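Local coordinates for protein putative tetR family transcriptional regulator (PDB 2Q24) that probably binds DNA as a TetR-family transcriptional regulator, with an N-terminal helix-turn-helix and a helical C-terminal domain, at residues W93-L105 with M155-S167. Sequence-based numbering, arbitrary orientation.
Sequences WTRRFIDYATAKL and MFAALAGIALTSS
Phe-156 turns the face of its ring to the edge of Phe-97 in a T-shaped stack, centroids 5.3 Å apart and planes at 76°. One turn on, Leu-159 fills the angle between Trp-93, Thr-94 and Phe-97: its CB lies 3.4 Å from Phe-97 CE2, its CD1 reaches over one face of that ring and meets the edge of the indole, and CD2 rests on Thr-94 CB. The ring of Phe-97 reaches this site because chi1 of 178° sets CG opposite the backbone N; Tyr-100 backs its other face. Losing this ring to an alanine is likely to leave the face of Phe-156 without its edge-on partner and a gap beside Leu-159 CB. The CD1 of Ile-98 lies against the next turn, 3.2 Å from Leu-159 O and 3.8 Å from Ile-162 CG2. The small Ala-163 lets the backbones come close, its CB a tight 3.3 Å from Ala-101 CB. Leu-164 CD2 meets Leu-105 CD1 at the solvent-exposed end of the contact. Past the helix terminus, Ser-167 OG donates to Ala-163 O (2.6 Å) and lies 2.9 Å from Thr-102 OG1. The axes of segments 93-105 and 155-165 cross at -54°, 9.0 Å apart at closest approach, a largely apolar packing within the C-terminal domain. Around it, helix 172-185 touches Leu-159 through Leu-179, helix 125-142 packs on Trp-93 and Phe-156, and helix 58-75 accepts a hydrogen bond from Trp-93 NE1 at Leu-73 O.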
# COMPACT_ATOMS: atom_id res chain seq x y z
N TRP B 93 -6.22 -1.07 15.68
CA TRP B 93 -5.93 -0.50 14.37
C TRP B 93 -6.76 0.74 14.04
O TRP B 93 -6.28 1.68 13.42
CB TRP B 93 -6.14 -1.58 13.29
CG TRP B 93 -5.71 -1.14 11.89
CD1 TRP B 93 -4.47 -1.31 11.30
CD2 TRP B 93 -6.53 -0.47 10.94
NE1 TRP B 93 -4.48 -0.78 10.02
CE2 TRP B 93 -5.73 -0.25 9.77
CE3 TRP B 93 -7.86 -0.02 10.96
CZ2 TRP B 93 -6.25 0.36 8.62
CZ3 TRP B 93 -8.39 0.60 9.79
CH2 TRP B 93 -7.57 0.81 8.66
N THR B 94 -8.02 0.77 14.43
CA THR B 94 -8.82 1.95 14.19
C THR B 94 -8.26 3.21 14.87
O THR B 94 -8.38 4.26 14.36
CB THR B 94 -10.31 1.75 14.57
OG1 THR B 94 -10.46 1.60 15.96
CG2 THR B 94 -10.92 0.62 13.81
N ARG B 95 -7.64 3.06 16.03
CA ARG B 95 -6.92 4.19 16.64
C ARG B 95 -5.75 4.64 15.74
O ARG B 95 -5.53 5.84 15.55
CB ARG B 95 -6.48 3.86 18.09
CG ARG B 95 -7.62 3.76 19.07
CD ARG B 95 -7.19 3.64 20.60
NE ARG B 95 -6.14 4.59 20.90
CZ ARG B 95 -6.32 5.81 21.41
NH1 ARG B 95 -7.54 6.25 21.72
NH2 ARG B 95 -5.26 6.59 21.61
N ARG B 96 -5.03 3.67 15.17
CA ARG B 96 -3.93 4.00 14.24
C ARG B 96 -4.47 4.67 12.98
O ARG B 96 -3.85 5.58 12.43
CB ARG B 96 -3.10 2.74 13.86
CG ARG B 96 -2.39 2.09 15.08
CD ARG B 96 -1.50 3.09 15.81
NE ARG B 96 -0.29 3.34 15.07
CZ ARG B 96 0.33 4.53 14.96
NH1 ARG B 96 -0.16 5.64 15.52
NH2 ARG B 96 1.45 4.57 14.26
N PHE B 97 -5.63 4.22 12.53
CA PHE B 97 -6.28 4.90 11.41
C PHE B 97 -6.56 6.37 11.77
O PHE B 97 -6.28 7.27 10.95
CB PHE B 97 -7.61 4.24 11.02
CG PHE B 97 -8.31 4.97 9.88
CD1 PHE B 97 -8.05 4.62 8.57
CD2 PHE B 97 -9.16 6.04 10.15
CE1 PHE B 97 -8.69 5.31 7.53
CE2 PHE B 97 -9.75 6.75 9.12
CZ PHE B 97 -9.54 6.39 7.83
N ILE B 98 -7.15 6.62 12.96
CA ILE B 98 -7.44 8.02 13.33
C ILE B 98 -6.15 8.81 13.41
O ILE B 98 -6.11 9.97 12.99
CB ILE B 98 -8.29 8.15 14.63
CG1 ILE B 98 -9.65 7.57 14.35
CG2 ILE B 98 -8.45 9.64 15.10
CD1 ILE B 98 -10.52 8.42 13.41
N ASP B 99 -5.07 8.19 13.92
CA ASP B 99 -3.72 8.85 13.97
C ASP B 99 -3.27 9.28 12.55
O ASP B 99 -2.80 10.40 12.35
CB ASP B 99 -2.68 7.89 14.53
CG ASP B 99 -2.84 7.59 16.04
OD1 ASP B 99 -3.47 8.38 16.78
OD2 ASP B 99 -2.27 6.55 16.46
N TYR B 100 -3.42 8.37 11.60
CA TYR B 100 -3.13 8.60 10.17
C TYR B 100 -4.01 9.71 9.58
O TYR B 100 -3.53 10.62 8.91
CB TYR B 100 -3.34 7.29 9.40
CG TYR B 100 -3.76 7.51 7.97
CD1 TYR B 100 -2.85 7.96 7.03
CD2 TYR B 100 -5.10 7.33 7.58
CE1 TYR B 100 -3.26 8.21 5.71
CE2 TYR B 100 -5.50 7.55 6.26
CZ TYR B 100 -4.58 8.02 5.34
OH TYR B 100 -4.97 8.24 4.03
N ALA B 101 -5.32 9.62 9.82
CA ALA B 101 -6.26 10.60 9.23
C ALA B 101 -6.10 12.02 9.80
O ALA B 101 -6.28 13.03 9.10
CB ALA B 101 -7.71 10.06 9.43
N THR B 102 -5.74 12.09 11.07
CA THR B 102 -5.39 13.35 11.75
C THR B 102 -4.16 13.98 11.10
O THR B 102 -4.16 15.21 10.80
CB THR B 102 -5.18 13.10 13.28
OG1 THR B 102 -6.47 12.80 13.85
CG2 THR B 102 -4.59 14.36 13.98
N ALA B 103 -3.12 13.17 10.90
CA ALA B 103 -1.91 13.59 10.18
C ALA B 103 -2.21 14.05 8.74
O ALA B 103 -1.75 15.15 8.31
CB ALA B 103 -0.85 12.50 10.21
N LYS B 104 -3.03 13.27 8.03
CA LYS B 104 -3.48 13.62 6.68
C LYS B 104 -4.12 15.01 6.68
O LYS B 104 -3.79 15.87 5.84
CB LYS B 104 -4.50 12.59 6.19
CG LYS B 104 -4.87 12.73 4.72
CD LYS B 104 -5.88 11.69 4.33
CE LYS B 104 -6.17 11.74 2.85
NZ LYS B 104 -6.95 12.94 2.52
N LEU B 105 -5.02 15.24 7.64
CA LEU B 105 -5.72 16.54 7.70
C LEU B 105 -4.73 17.64 8.00
O LEU B 105 -4.81 18.72 7.43
CB LEU B 105 -6.84 16.50 8.76
CG LEU B 105 -7.76 17.73 8.87
CD1 LEU B 105 -8.90 17.62 7.83
CD2 LEU B 105 -8.32 17.68 10.27
N MSE B 155 -17.15 1.24 6.78
CA MSE B 155 -16.36 1.41 7.98
C MSE B 155 -15.28 2.48 7.72
O MSE B 155 -14.94 3.29 8.59
CB MSE B 155 -15.75 0.06 8.38
CG MSE B 155 -15.05 0.09 9.66
SE MSE B 155 -16.39 0.37 11.18
CE MSE B 155 -14.99 0.20 12.53
N PHE B 156 -14.70 2.45 6.52
CA PHE B 156 -13.71 3.47 6.23
C PHE B 156 -14.32 4.88 6.38
O PHE B 156 -13.73 5.79 6.96
CB PHE B 156 -13.16 3.26 4.82
CG PHE B 156 -12.04 4.21 4.45
CD1 PHE B 156 -10.70 3.75 4.39
CD2 PHE B 156 -12.30 5.52 4.08
CE1 PHE B 156 -9.68 4.59 3.99
CE2 PHE B 156 -11.26 6.39 3.71
CZ PHE B 156 -9.92 5.90 3.70
N ALA B 157 -15.50 5.07 5.81
CA ALA B 157 -16.15 6.39 5.85
C ALA B 157 -16.50 6.78 7.30
O ALA B 157 -16.46 7.92 7.67
CB ALA B 157 -17.41 6.33 5.02
N ALA B 158 -16.88 5.79 8.09
CA ALA B 158 -17.18 6.06 9.54
C ALA B 158 -15.95 6.57 10.25
O ALA B 158 -15.97 7.60 10.93
CB ALA B 158 -17.73 4.72 10.20
N LEU B 159 -14.83 5.88 10.07
CA LEU B 159 -13.60 6.35 10.72
C LEU B 159 -13.11 7.73 10.19
O LEU B 159 -12.62 8.56 10.96
CB LEU B 159 -12.51 5.27 10.51
CG LEU B 159 -12.81 3.89 11.11
CD1 LEU B 159 -11.71 2.83 10.58
CD2 LEU B 159 -12.84 3.94 12.60
N ALA B 160 -13.20 7.92 8.89
CA ALA B 160 -12.88 9.20 8.25
C ALA B 160 -13.69 10.32 8.89
O ALA B 160 -13.16 11.39 9.10
CB ALA B 160 -13.14 9.17 6.79
N GLY B 161 -14.96 10.04 9.18
CA GLY B 161 -15.82 11.05 9.75
C GLY B 161 -15.39 11.46 11.15
O GLY B 161 -15.44 12.64 11.52
N ILE B 162 -14.97 10.47 11.93
CA ILE B 162 -14.47 10.72 13.30
C ILE B 162 -13.24 11.61 13.21
O ILE B 162 -13.09 12.55 13.98
CB ILE B 162 -14.11 9.40 14.02
CG1 ILE B 162 -15.44 8.61 14.19
CG2 ILE B 162 -13.45 9.66 15.42
CD1 ILE B 162 -15.27 7.24 14.79
N ALA B 163 -12.34 11.30 12.29
CA ALA B 163 -11.12 12.17 12.09
C ALA B 163 -11.45 13.61 11.72
O ALA B 163 -10.85 14.59 12.23
CB ALA B 163 -10.21 11.54 11.03
N LEU B 164 -12.48 13.78 10.90
CA LEU B 164 -12.89 15.13 10.55
C LEU B 164 -13.56 15.90 11.68
O LEU B 164 -13.38 17.11 11.78
CB LEU B 164 -13.83 15.12 9.34
CG LEU B 164 -13.23 14.60 8.03
CD1 LEU B 164 -14.38 14.43 7.05
CD2 LEU B 164 -12.19 15.59 7.48
N THR B 165 -14.33 15.23 12.53
CA THR B 165 -15.02 15.95 13.59
C THR B 165 -14.17 16.12 14.84
O THR B 165 -14.40 17.05 15.63
CB THR B 165 -16.32 15.23 14.02
OG1 THR B 165 -16.01 13.91 14.44
CG2 THR B 165 -17.34 15.17 12.86
N SER B 166 -13.22 15.21 15.06
CA SER B 166 -12.67 15.02 16.38
C SER B 166 -11.14 14.94 16.43
O SER B 166 -10.61 14.22 17.26
CB SER B 166 -13.30 13.77 17.02
OG SER B 166 -14.72 13.86 16.92
N SER B 167 -10.48 15.72 15.58
CA SER B 167 -9.02 15.70 15.45
C SER B 167 -8.24 16.62 16.37
O SER B 167 -7.04 16.39 16.57
CB SER B 167 -8.60 15.99 14.00
OG SER B 167 -8.55 14.77 13.32